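Local coordinates for USG-1 protein homolog (Pseudomonas aeruginosa, PDB 2HJS) that is probably an NAD(P)-dependent oxidoreductase of the aspartate-semialdehyde dehydrogenase family, built from a nucleotide-binding domain and a dimerisation domain, at residues E293-R298 and W312-N317; V258-V263 and C307-W312. One frame throughout, in Å; residues are numbered along the deposited sequence.

Contact 1: residues E293-R298 and W312-N317; sequences ETYVGR and WIVSDN
Thr294 and Ser315 meet where the two strands of an antiparallel hairpin begin and end. From CB, which lies 3.8 Å from Ser315 OG, the Thr294 side chain forks. Its OG1, beside the backbone N (chi1 -71°), accepts a hydrogen bond from Ser315 OG at 2.9 Å, while CG2, the branch anti to that N, rests 3.5 Å from Ile313 CG2, the two side chains crossing at a slant. One branch is thus polar and the other apolar, and OG1 is further bonded to Glu140 and Lys320.

The strands run at 157° to each other, and two hydrogen-bonded pairs define the register. Tyr295 N reaches Val314 O at 2.9 Å, and Val314 N returns a bond to Tyr295 O; Gly297 and Trp312 exchange a second such pair, with Gly297 N 2.8 Å from Trp312 O. Between them Val296 faces Ile313 as a non-hydrogen-bonded pair, and the CA-H of Ile313 points at Tyr295 O, 3.3 Å from CA. On the other face Tyr295 CB packs on Val314 CG2 at 3.7 Å. Beyond Thr294 and Ser315, a water bridges Asp316 N and Glu293 O. The buried Thr294 hydroxyl therefore gathers a serine, Glu140 of helix 133-145 and Lys320 of helix 317-336; the lysine, bonded to the same hydroxyl, may favour the charged form of that carboxylate.

Contact 2: residues V258-V263 and C307-W312; sequences VDLAAV and CQVNLW
Val258 has CG1 anti to its backbone N (chi1 -180°) and Val309 has CG1 between its backbone N and carbonyl carbon (chi1 57°), a pairing that sets both methyls of Val258 against the CB and CG1 of Val309. The Val258 side chain is set roughly perpendicular to that of Val309: Val258 CG1 lies 4.0 Å from Val309 CB, and Val258 CG2 is 4.0 Å from Val309 CG1. Val258 CG2 also lies 4.0 Å from Cys307 O.

The other methyl of Val309, CG2, receives Leu260. Leu260 CD2 lies 3.9 Å from Val309 CG2, the two side chains running alongside one another in opposite senses. Further along the helix, Val263 CG1 makes a looser contact with Leu311 CD2, at 4.4 Å. Val309 and Leu311, two residues apart on the strand, thus meet successive parts of the segment that enters helix 260-269, whose N-cap position is held by Asp259; 227 Å² is buried between the segments. Around them Leu311 also touches Leu142 and Leu145 of helix 133-145, and Val263 touches Val299. Apart from the approach to the Cys307 carbonyl, the side chains meet through aliphatic carbons, so their fit is apolar and not directional, while a backbone bond between Val258 and Pro306 adds a polar link beside it.

In the fold
From the N-terminal side, 258-263 comes first, then 293-298, then 307-312 running straight into 312-317. Contact 2 closes a loop whose 43 intervening residues include all of 293-298; contact 1 closes the shorter hairpin loop of 13 residues, 299-311. Their segments alternate, so the two contacts cross. Their centres are about 15 Å apart; both use strand 308-315, overlapping at Trp312, which bears on contact 1 alone, and Val296 CG1 touches Leu311 CB at 4.3 Å. Contact 1 joins that strand to its neighbour 294-301, while contact 2 lays helix 260-269 on the same sheet. Both touch the second subunit: Arg298 forms a salt bridge with Glu215 of that subunit, and Gln308 bonds to Asn234 of that subunit.

Contact 1: residues E293-R298 and W312-N317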
ATOM      1  N   GLU A 293      -4.621 -20.414  -6.067  1.00 50.38           N
ATOM      2  CA  GLU A 293      -5.162 -19.340  -6.886  1.00 49.86           C
ATOM      3  C   GLU A 293      -4.508 -18.007  -6.549  1.00 49.19           C
ATOM      4  O   GLU A 293      -4.258 -17.684  -5.390  1.00 47.82           O
ATOM      5  CB  GLU A 293      -6.684 -19.200  -6.696  1.00 50.39           C
ATOM      6  CG  GLU A 293      -7.468 -20.525  -6.865  1.00 54.81           C
ATOM      7  CD  GLU A 293      -7.288 -21.078  -8.254  1.00 58.78           C
ATOM      8  OE1 GLU A 293      -7.733 -20.399  -9.202  1.00 61.57           O
ATOM      9  OE2 GLU A 293      -6.667 -22.159  -8.401  1.00 64.37           O
ATOM     10  N   THR A 294      -4.254 -17.228  -7.585  1.00 48.94           N
ATOM     11  CA  THR A 294      -3.945 -15.821  -7.431  1.00 48.77           C
ATOM     12  C   THR A 294      -5.296 -15.102  -7.607  1.00 48.83           C
ATOM     13  O   THR A 294      -5.963 -15.255  -8.629  1.00 49.02           O
ATOM     14  CB  THR A 294      -2.948 -15.414  -8.502  1.00 48.73           C
ATOM     15  OG1 THR A 294      -1.680 -15.997  -8.190  1.00 50.34           O
ATOM     16  CG2 THR A 294      -2.801 -13.911  -8.610  1.00 48.08           C
ATOM     17  N   TYR A 295      -5.699 -14.348  -6.596  1.00 48.51           N
ATOM     18  CA  TYR A 295      -7.011 -13.689  -6.583  1.00 49.02           C
ATOM     19  C   TYR A 295      -6.911 -12.273  -7.144  1.00 49.28           C
ATOM     20  O   TYR A 295      -5.980 -11.558  -6.821  1.00 49.00           O
ATOM     21  CB  TYR A 295      -7.521 -13.606  -5.161  1.00 49.33           C
ATOM     22  CG  TYR A 295      -8.076 -14.887  -4.620  1.00 49.84           C
ATOM     23  CD1 TYR A 295      -9.450 -15.079  -4.555  1.00 51.82           C
ATOM     24  CD2 TYR A 295      -7.235 -15.920  -4.173  1.00 50.02           C
ATOM     25  CE1 TYR A 295      -9.993 -16.255  -4.044  1.00 51.35           C
ATOM     26  CE2 TYR A 295      -7.772 -17.115  -3.669  1.00 51.27           C
ATOM     27  CZ  TYR A 295      -9.153 -17.263  -3.616  1.00 51.99           C
ATOM     28  OH  TYR A 295      -9.721 -18.412  -3.121  1.00 53.79           O
ATOM     29  N   VAL A 296      -7.867 -11.880  -7.986  1.00 48.98           N
ATOM     30  CA  VAL A 296      -7.835 -10.568  -8.609  1.00 48.62           C
ATOM     31  C   VAL A 296      -9.203  -9.920  -8.428  1.00 49.15           C
ATOM     32  O   VAL A 296     -10.205 -10.527  -8.780  1.00 48.33           O
ATOM     33  CB  VAL A 296      -7.515 -10.639 -10.132  1.00 49.03           C
ATOM     34  CG1 VAL A 296      -7.385  -9.202 -10.737  1.00 47.36           C
ATOM     35  CG2 VAL A 296      -6.247 -11.406 -10.364  1.00 48.11           C
ATOM     36  N   GLY A 297      -9.227  -8.695  -7.894  1.00 48.74           N
ATOM     37  CA  GLY A 297     -10.453  -7.927  -7.755  1.00 48.53           C
ATOM     38  C   GLY A 297     -10.320  -6.439  -8.044  1.00 49.13           C
ATOM     39  O   GLY A 297      -9.269  -5.969  -8.508  1.00 49.06           O
ATOM     40  N   ARG A 298     -11.410  -5.712  -7.776  1.00 48.40           N
ATOM     41  CA  ARG A 298     -11.516  -4.261  -7.899  1.00 47.79           C
ATOM     42  C   ARG A 298     -11.225  -3.793  -9.313  1.00 47.50           C
ATOM     43  O   ARG A 298     -10.641  -2.731  -9.507  1.00 47.62           O
ATOM     44  CB  ARG A 298     -10.636  -3.515  -6.864  1.00 47.78           C
ATOM     45  CG  ARG A 298     -10.976  -3.778  -5.399  1.00 46.69           C
ATOM     46  CD  ARG A 298     -10.703  -2.551  -4.555  1.00 47.69           C
ATOM     47  NE  ARG A 298     -11.490  -1.407  -5.020  1.00 45.15           N
ATOM     48  CZ  ARG A 298     -11.221  -0.131  -4.789  1.00 46.74           C
ATOM     49  NH1 ARG A 298     -10.177   0.209  -4.038  1.00 46.03           N
ATOM     50  NH2 ARG A 298     -12.030   0.814  -5.291  1.00 45.07           N
ATOM     51  N   TRP A 312      -6.556  -5.284  -8.323  1.00 48.91           N
ATOM     52  CA  TRP A 312      -6.001  -5.603  -7.012  1.00 48.29           C
ATOM     53  C   TRP A 312      -5.729  -7.094  -7.016  1.00 48.09           C
ATOM     54  O   TRP A 312      -6.583  -7.873  -7.390  1.00 47.92           O
ATOM     55  CB  TRP A 312      -6.995  -5.213  -5.925  1.00 47.38           C
ATOM     56  CG  TRP A 312      -6.783  -5.818  -4.539  1.00 47.83           C
ATOM     57  CD1 TRP A 312      -7.406  -6.943  -4.023  1.00 46.55           C
ATOM     58  CD2 TRP A 312      -5.944  -5.308  -3.483  1.00 45.58           C
ATOM     59  NE1 TRP A 312      -6.991  -7.147  -2.724  1.00 45.85           N
ATOM     60  CE2 TRP A 312      -6.097  -6.168  -2.372  1.00 45.50           C
ATOM     61  CE3 TRP A 312      -5.068  -4.215  -3.374  1.00 47.05           C
ATOM     62  CZ2 TRP A 312      -5.440  -5.948  -1.151  1.00 45.76           C
ATOM     63  CZ3 TRP A 312      -4.400  -4.006  -2.163  1.00 46.20           C
ATOM     64  CH2 TRP A 312      -4.605  -4.872  -1.064  1.00 46.06           C
ATOM     65  N   ILE A 313      -4.509  -7.480  -6.659  1.00 48.37           N
ATOM     66  CA  ILE A 313      -4.069  -8.865  -6.783  1.00 47.96           C
ATOM     67  C   ILE A 313      -3.588  -9.352  -5.418  1.00 48.30           C
ATOM     68  O   ILE A 313      -2.832  -8.658  -4.740  1.00 47.38           O
ATOM     69  CB  ILE A 313      -2.904  -8.986  -7.805  1.00 48.03           C
ATOM     70  CG1 ILE A 313      -3.297  -8.382  -9.164  1.00 48.23           C
ATOM     71  CG2 ILE A 313      -2.444 -10.463  -7.921  1.00 47.54           C
ATOM     72  CD1 ILE A 313      -2.118  -8.244 -10.142  1.00 46.73           C
ATOM     73  N   VAL A 314      -4.051 -10.519  -4.981  1.00 48.17           N
ATOM     74  CA  VAL A 314      -3.476 -11.099  -3.770  1.00 48.42           C
ATOM     75  C   VAL A 314      -3.093 -12.531  -4.036  1.00 48.14           C
ATOM     76  O   VAL A 314      -3.807 -13.268  -4.720  1.00 48.43           O
ATOM     77  CB  VAL A 314      -4.369 -10.948  -2.468  1.00 48.87           C
ATOM     78  CG1 VAL A 314      -4.572  -9.421  -2.063  1.00 48.18           C
ATOM     79  CG2 VAL A 314      -5.683 -11.684  -2.565  1.00 48.50           C
ATOM     80  N   SER A 315      -1.943 -12.915  -3.508  1.00 48.67           N
ATOM     81  CA  SER A 315      -1.409 -14.256  -3.742  1.00 49.72           C
ATOM     82  C   SER A 315      -0.508 -14.663  -2.591  1.00 49.89           C
ATOM     83  O   SER A 315       0.092 -13.801  -1.912  1.00 50.56           O
ATOM     84  CB  SER A 315      -0.575 -14.254  -5.022  1.00 49.10           C
ATOM     85  OG  SER A 315      -0.479 -15.579  -5.554  1.00 51.71           O
ATOM     86  N   ASP A 316      -0.411 -15.967  -2.391  1.00 49.20           N
ATOM     87  CA  ASP A 316       0.508 -16.560  -1.432  1.00 49.01           C
ATOM     88  C   ASP A 316       1.929 -16.529  -2.031  1.00 48.64           C
ATOM     89  O   ASP A 316       2.269 -17.323  -2.920  1.00 47.79           O
ATOM     90  CB  ASP A 316       0.052 -17.995  -1.096  1.00 48.94           C
ATOM     91  CG  ASP A 316       0.883 -18.642  -0.003  1.00 50.04           C
ATOM     92  OD1 ASP A 316       2.073 -18.256   0.165  1.00 50.25           O
ATOM     93  OD2 ASP A 316       0.345 -19.555   0.678  1.00 49.46           O
ATOM     94  N   ASN A 317       2.744 -15.582  -1.555  1.00 48.08           N
ATOM     95  CA  ASN A 317       4.106 -15.408  -2.052  1.00 47.96           C
ATOM     96  C   ASN A 317       4.975 -16.655  -1.887  1.00 47.80           C
ATOM     97  O   ASN A 317       5.820 -16.937  -2.720  1.00 48.30           O
ATOM     98  CB  ASN A 317       4.769 -14.197  -1.376  1.00 48.24           C
ATOM     99  CG  ASN A 317       4.772 -14.301   0.137  1.00 48.98           C
ATOM    100  OD1 ASN A 317       3.730 -14.517   0.771  1.00 49.08           O
ATOM    101  ND2 ASN A 317       5.958 -14.177   0.723  1.00 48.63           N
TER
HETATM  102  O   HOH W   1      -2.071 -18.006  -3.693  1.00 35.09           O

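Contact 2: residues V258-V263 and C307-W312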
ATOM      1  N   VAL A 258     -10.941   0.875 -21.934  1.00 50.19           N
ATOM      2  CA  VAL A 258     -10.903  -0.532 -21.530  1.00 50.48           C
ATOM      3  C   VAL A 258     -12.308  -1.116 -21.432  1.00 50.39           C
ATOM      4  O   VAL A 258     -13.185  -0.539 -20.787  1.00 49.98           O
ATOM      5  CB  VAL A 258     -10.147  -0.714 -20.185  1.00 50.47           C
ATOM      6  CG1 VAL A 258     -10.107  -2.170 -19.773  1.00 52.28           C
ATOM      7  CG2 VAL A 258      -8.727  -0.193 -20.289  1.00 50.02           C
ATOM      8  N   ASP A 259     -12.511  -2.251 -22.103  1.00 51.15           N
ATOM      9  CA  ASP A 259     -13.711  -3.066 -21.957  1.00 51.21           C
ATOM     10  C   ASP A 259     -13.543  -3.839 -20.659  1.00 50.88           C
ATOM     11  O   ASP A 259     -12.882  -4.872 -20.627  1.00 50.61           O
ATOM     12  CB  ASP A 259     -13.823  -4.047 -23.129  1.00 52.51           C
ATOM     13  CG  ASP A 259     -15.191  -4.758 -23.203  1.00 53.88           C
ATOM     14  OD1 ASP A 259     -16.005  -4.672 -22.247  1.00 54.59           O
ATOM     15  OD2 ASP A 259     -15.451  -5.404 -24.260  1.00 57.93           O
ATOM     16  N   LEU A 260     -14.126  -3.312 -19.586  1.00 50.42           N
ATOM     17  CA  LEU A 260     -14.019  -3.916 -18.260  1.00 49.63           C
ATOM     18  C   LEU A 260     -14.606  -5.336 -18.210  1.00 49.25           C
ATOM     19  O   LEU A 260     -13.991  -6.241 -17.663  1.00 50.32           O
ATOM     20  CB  LEU A 260     -14.679  -3.003 -17.211  1.00 49.02           C
ATOM     21  CG  LEU A 260     -14.046  -1.615 -17.041  1.00 48.96           C
ATOM     22  CD1 LEU A 260     -14.848  -0.747 -16.062  1.00 47.42           C
ATOM     23  CD2 LEU A 260     -12.584  -1.684 -16.646  1.00 47.06           C
ATOM     24  N   ALA A 261     -15.784  -5.530 -18.789  1.00 48.38           N
ATOM     25  CA  ALA A 261     -16.390  -6.860 -18.885  1.00 47.85           C
ATOM     26  C   ALA A 261     -15.444  -7.897 -19.505  1.00 47.61           C
ATOM     27  O   ALA A 261     -15.379  -9.036 -19.038  1.00 47.78           O
ATOM     28  CB  ALA A 261     -17.702  -6.792 -19.682  1.00 47.20           C
ATOM     29  N   ALA A 262     -14.721  -7.506 -20.552  1.00 47.46           N
ATOM     30  CA  ALA A 262     -13.768  -8.400 -21.234  1.00 47.30           C
ATOM     31  C   ALA A 262     -12.577  -8.750 -20.339  1.00 46.99           C
ATOM     32  O   ALA A 262     -12.116  -9.895 -20.320  1.00 46.71           O
ATOM     33  CB  ALA A 262     -13.290  -7.778 -22.540  1.00 47.10           C
ATOM     34  N   VAL A 263     -12.104  -7.763 -19.583  1.00 47.05           N
ATOM     35  CA  VAL A 263     -11.047  -7.958 -18.608  1.00 46.71           C
ATOM     36  C   VAL A 263     -11.446  -9.024 -17.568  1.00 46.92           C
ATOM     37  O   VAL A 263     -10.702  -9.988 -17.325  1.00 46.15           O
ATOM     38  CB  VAL A 263     -10.677  -6.621 -17.891  1.00 47.12           C
ATOM     39  CG1 VAL A 263      -9.748  -6.883 -16.715  1.00 45.34           C
ATOM     40  CG2 VAL A 263     -10.038  -5.646 -18.868  1.00 47.01           C
ATOM     41  N   CYS A 307      -9.515   4.994 -20.352  1.00 51.41           N
ATOM     42  CA  CYS A 307      -8.313   4.286 -20.836  1.00 51.99           C
ATOM     43  C   CYS A 307      -7.450   3.696 -19.684  1.00 51.16           C
ATOM     44  O   CYS A 307      -6.421   3.064 -19.939  1.00 50.85           O
ATOM     45  CB  CYS A 307      -7.459   5.215 -21.720  1.00 53.01           C
ATOM     46  SG  CYS A 307      -8.319   5.963 -23.171  1.00 58.70           S
ATOM     47  N   GLN A 308      -7.877   3.909 -18.435  1.00 49.99           N
ATOM     48  CA  GLN A 308      -7.223   3.354 -17.246  1.00 49.88           C
ATOM     49  C   GLN A 308      -7.990   2.181 -16.660  1.00 49.10           C
ATOM     50  O   GLN A 308      -9.213   2.219 -16.587  1.00 49.12           O
ATOM     51  CB  GLN A 308      -7.152   4.407 -16.148  1.00 49.78           C
ATOM     52  CG  GLN A 308      -6.001   5.358 -16.265  1.00 52.27           C
ATOM     53  CD  GLN A 308      -6.100   6.496 -15.287  1.00 54.78           C
ATOM     54  OE1 GLN A 308      -6.856   6.448 -14.305  1.00 54.78           O
ATOM     55  NE2 GLN A 308      -5.364   7.563 -15.568  1.00 59.85           N
ATOM     56  N   VAL A 309      -7.279   1.148 -16.222  1.00 48.13           N
ATOM     57  CA  VAL A 309      -7.931   0.057 -15.508  1.00 47.87           C
ATOM     58  C   VAL A 309      -7.075  -0.257 -14.303  1.00 48.06           C
ATOM     59  O   VAL A 309      -5.850  -0.314 -14.413  1.00 48.64           O
ATOM     60  CB  VAL A 309      -8.215  -1.217 -16.412  1.00 47.81           C
ATOM     61  CG1 VAL A 309      -6.934  -1.772 -17.057  1.00 46.04           C
ATOM     62  CG2 VAL A 309      -8.928  -2.345 -15.615  1.00 47.21           C
ATOM     63  N   ASN A 310      -7.728  -0.426 -13.160  1.00 47.90           N
ATOM     64  CA  ASN A 310      -7.075  -0.836 -11.923  1.00 47.69           C
ATOM     65  C   ASN A 310      -7.348  -2.287 -11.652  1.00 48.45           C
ATOM     66  O   ASN A 310      -8.408  -2.770 -12.013  1.00 47.13           O
ATOM     67  CB  ASN A 310      -7.640  -0.057 -10.750  1.00 47.81           C
ATOM     68  CG  ASN A 310      -7.239   1.386 -10.781  1.00 48.14           C
ATOM     69  OD1 ASN A 310      -7.943   2.226 -11.350  1.00 50.31           O
ATOM     70  ND2 ASN A 310      -6.069   1.683 -10.226  1.00 49.27           N
ATOM     71  N   LEU A 311      -6.386  -2.964 -11.020  1.00 48.67           N
ATOM     72  CA  LEU A 311      -6.557  -4.334 -10.561  1.00 50.13           C
ATOM     73  C   LEU A 311      -5.999  -4.397  -9.144  1.00 49.43           C
ATOM     74  O   LEU A 311      -5.048  -3.704  -8.837  1.00 48.76           O
ATOM     75  CB  LEU A 311      -5.717  -5.321 -11.405  1.00 50.18           C
ATOM     76  CG  LEU A 311      -5.745  -5.293 -12.932  1.00 52.76           C
ATOM     77  CD1 LEU A 311      -4.605  -6.159 -13.402  1.00 55.76           C
ATOM     78  CD2 LEU A 311      -7.048  -5.883 -13.425  1.00 54.35           C
ATOM     79  N   TRP A 312      -6.556  -5.284  -8.323  1.00 48.91           N
ATOM     80  CA  TRP A 312      -6.001  -5.603  -7.012  1.00 48.29           C
ATOM     81  C   TRP A 312      -5.729  -7.094  -7.016  1.00 48.09           C
ATOM     82  O   TRP A 312      -6.583  -7.873  -7.390  1.00 47.92           O
ATOM     83  CB  TRP A 312      -6.995  -5.213  -5.925  1.00 47.38           C
ATOM     84  CG  TRP A 312      -6.783  -5.818  -4.539  1.00 47.83           C
ATOM     85  CD1 TRP A 312      -7.406  -6.943  -4.023  1.00 46.55           C
ATOM     86  CD2 TRP A 312      -5.944  -5.308  -3.483  1.00 45.58           C
ATOM     87  NE1 TRP A 312      -6.991  -7.147  -2.724  1.00 45.85           N
ATOM     88  CE2 TRP A 312      -6.097  -6.168  -2.372  1.00 45.50           C
ATOM     89  CE3 TRP A 312      -5.068  -4.215  -3.374  1.00 47.05           C
ATOM     90  CZ2 TRP A 312      -5.440  -5.948  -1.151  1.00 45.76           C
ATOM     91  CZ3 TRP A 312      -4.400  -4.006  -2.163  1.00 46.20           C
ATOM     92  CH2 TRP A 312      -4.605  -4.872  -1.064  1.00 46.06           C
TER